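Local coordinates for protein gamma-glutamyl-gamma-aminobutyrate hydrolase PuuD (Escherichia coli, PDB 6VTV) that hydrolyses the gamma-glutamyl linkage of gamma-glutamyl-gamma-aminobutyrate, releasing glutamate and GABA in the breakdown of putrescine, at residues H161-E166 and L208-S213. Sequence-based numbering, arbitrary orientation.
Sequences HEVQVE and LVEAVS. With MN (manganese (II) ion), chain D.
Val-163 and Glu-210 have the closest CA atoms of strands 161-165 and 209-213, 7.3 Å apart; the two strands do not pair directly, since strand 198-203 hydrogen-bonds to both. What joins them here is a manganese ion. His-161 binds it through NE2 at 2.3 Å and Glu-210 through OE2 at 2.2 Å, the side chains extending toward each other with imidazole and carboxylate planes 80° apart. NE2 of His-161 and OE2 of Glu-210 take neighbouring positions about 90° apart round the ion, hence their 3.2 Å separation without a mutual bond. OE1 of Glu-210 accepts a hydrogen bond from a water that also coordinates the manganese, restraining the carboxylate's rotation. Across the imidazole, ND1 of His-161 donates to O of Glu-162 at 2.9 Å, from above the carbonyl plane; this holds the ring's rotation and leaves the NE2 lone pair for the metal. A sharp bend at chi2 (-95°) swings Glu-210 toward the ion, while CG1 of Val-163, at the ring edge of His-161, packs 3.8 Å from both CB and CG of Glu-210. His-145, Ser-185 and His-187 complete six-coordination, about 8 Å from the side chains of the predicted active-site residues Cys-118 and His-226 to that of Glu-210. Glu-210 and Ala-211 form a classic beta bulge opposite Ala-202 of strand 198-203, strand 180-183 flanks His-161 and Val-163, and helix 170-174 covers Val-165 and Ala-211.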
loop_
_atom_site.group_PDB
_atom_site.type_symbol
_atom_site.label_atom_id
_atom_site.label_comp_id
_atom_site.label_asym_id
_atom_site.label_seq_id
_atom_site.Cartn_x
_atom_site.Cartn_y
_atom_site.Cartn_z
ATOM N N HIS B 161 23.362 -9.014 -17.841
ATOM C CA HIS B 161 23.494 -9.424 -19.229
ATOM C C HIS B 161 22.900 -8.335 -20.112
ATOM O O HIS B 161 22.214 -7.423 -19.640
ATOM C CB HIS B 161 22.811 -10.774 -19.483
ATOM C CG HIS B 161 21.340 -10.767 -19.207
ATOM N ND1 HIS B 161 20.433 -10.114 -20.015
ATOM C CD2 HIS B 161 20.617 -11.332 -18.211
ATOM C CE1 HIS B 161 19.216 -10.277 -19.528
ATOM N NE2 HIS B 161 19.300 -11.011 -18.434
ATOM N N GLU B 162 23.170 -8.437 -21.408
ATOM C CA GLU B 162 22.629 -7.482 -22.359
ATOM C C GLU B 162 21.270 -7.949 -22.873
ATOM O O GLU B 162 20.868 -9.100 -22.700
ATOM C CB GLU B 162 23.595 -7.276 -23.525
ATOM C CG GLU B 162 25.004 -6.902 -23.109
ATOM C CD GLU B 162 25.974 -6.915 -24.273
ATOM O OE1 GLU B 162 26.212 -5.840 -24.862
ATOM O OE2 GLU B 162 26.498 -8.001 -24.598
ATOM N N VAL B 163 20.552 -7.019 -23.498
ATOM C CA VAL B 163 19.325 -7.322 -24.223
ATOM C C VAL B 163 19.354 -6.545 -25.531
ATOM O O VAL B 163 19.915 -5.448 -25.612
ATOM C CB VAL B 163 18.049 -6.982 -23.416
ATOM C CG1 VAL B 163 17.904 -7.905 -22.215
ATOM C CG2 VAL B 163 18.069 -5.534 -22.975
ATOM N N GLN B 164 18.752 -7.126 -26.564
ATOM C CA GLN B 164 18.679 -6.508 -27.880
ATOM C C GLN B 164 17.230 -6.168 -28.197
ATOM O O GLN B 164 16.360 -7.042 -28.152
ATOM C CB GLN B 164 19.257 -7.430 -28.954
ATOM C CG GLN B 164 19.234 -6.835 -30.350
ATOM C CD GLN B 164 20.330 -7.392 -31.234
ATOM O OE1 GLN B 164 20.071 -8.198 -32.128
ATOM N NE2 GLN B 164 21.563 -6.965 -30.990
ATOM N N VAL B 165 16.981 -4.900 -28.521
ATOM C CA VAL B 165 15.623 -4.436 -28.774
ATOM C C VAL B 165 15.141 -4.970 -30.116
ATOM O O VAL B 165 15.858 -4.910 -31.123
ATOM C CB VAL B 165 15.565 -2.902 -28.736
ATOM C CG1 VAL B 165 14.193 -2.406 -29.176
ATOM C CG2 VAL B 165 15.899 -2.393 -27.344
ATOM N N GLU B 166 13.920 -5.501 -30.135
ATOM C CA GLU B 166 13.268 -5.869 -31.385
ATOM C C GLU B 166 12.600 -4.632 -31.971
ATOM O O GLU B 166 11.768 -3.997 -31.312
ATOM C CB GLU B 166 12.250 -6.983 -31.157
ATOM C CG GLU B 166 11.628 -7.520 -32.437
ATOM C CD GLU B 166 10.916 -8.843 -32.234
ATOM O OE1 GLU B 166 11.550 -9.787 -31.718
ATOM O OE2 GLU B 166 9.723 -8.940 -32.593
ATOM N N LEU B 208 16.062 -15.669 -24.836
ATOM C CA LEU B 208 14.985 -15.524 -23.865
ATOM C C LEU B 208 14.320 -14.161 -24.005
ATOM O O LEU B 208 14.997 -13.132 -24.085
ATOM C CB LEU B 208 15.516 -15.700 -22.443
ATOM C CG LEU B 208 14.448 -15.663 -21.347
ATOM C CD1 LEU B 208 13.695 -16.988 -21.279
ATOM C CD2 LEU B 208 15.051 -15.313 -19.996
ATOM N N VAL B 209 12.989 -14.157 -24.028
ATOM C CA VAL B 209 12.244 -12.908 -24.120
ATOM C C VAL B 209 12.386 -12.152 -22.805
ATOM O O VAL B 209 12.044 -12.668 -21.734
ATOM C CB VAL B 209 10.772 -13.172 -24.458
ATOM C CG1 VAL B 209 9.979 -11.885 -24.376
ATOM C CG2 VAL B 209 10.650 -13.791 -25.843
ATOM N N GLU B 210 12.900 -10.926 -22.880
ATOM C CA GLU B 210 13.112 -10.096 -21.702
ATOM C C GLU B 210 12.184 -8.891 -21.644
ATOM O O GLU B 210 12.199 -8.165 -20.644
ATOM C CB GLU B 210 14.573 -9.627 -21.640
ATOM C CG GLU B 210 15.554 -10.699 -21.185
ATOM C CD GLU B 210 15.845 -10.634 -19.697
ATOM O OE1 GLU B 210 15.712 -9.539 -19.111
ATOM O OE2 GLU B 210 16.206 -11.676 -19.112
ATOM N N ALA B 211 11.378 -8.660 -22.679
ATOM C CA ALA B 211 10.448 -7.541 -22.693
ATOM C C ALA B 211 9.357 -7.813 -23.720
ATOM O O ALA B 211 9.637 -8.330 -24.803
ATOM C CB ALA B 211 11.163 -6.222 -23.009
ATOM N N VAL B 212 8.118 -7.463 -23.369
ATOM C CA VAL B 212 6.959 -7.662 -24.233
ATOM C C VAL B 212 6.087 -6.413 -24.181
ATOM O O VAL B 212 6.240 -5.554 -23.312
ATOM C CB VAL B 212 6.127 -8.899 -23.833
ATOM C CG1 VAL B 212 6.899 -10.175 -24.095
ATOM C CG2 VAL B 212 5.706 -8.810 -22.371
ATOM N N SER B 213 5.156 -6.328 -25.129
ATOM C CA SER B 213 4.155 -5.273 -25.119
ATOM C C SER B 213 2.898 -5.785 -25.806
ATOM O O SER B 213 2.963 -6.624 -26.707
ATOM C CB SER B 213 4.657 -3.992 -25.798
ATOM O OG SER B 213 4.582 -4.087 -27.208
HETATM MN MN MN D . 17.476 -11.858 -17.336
HETATM O O HOH W 1 16.714 -9.763 -16.783
#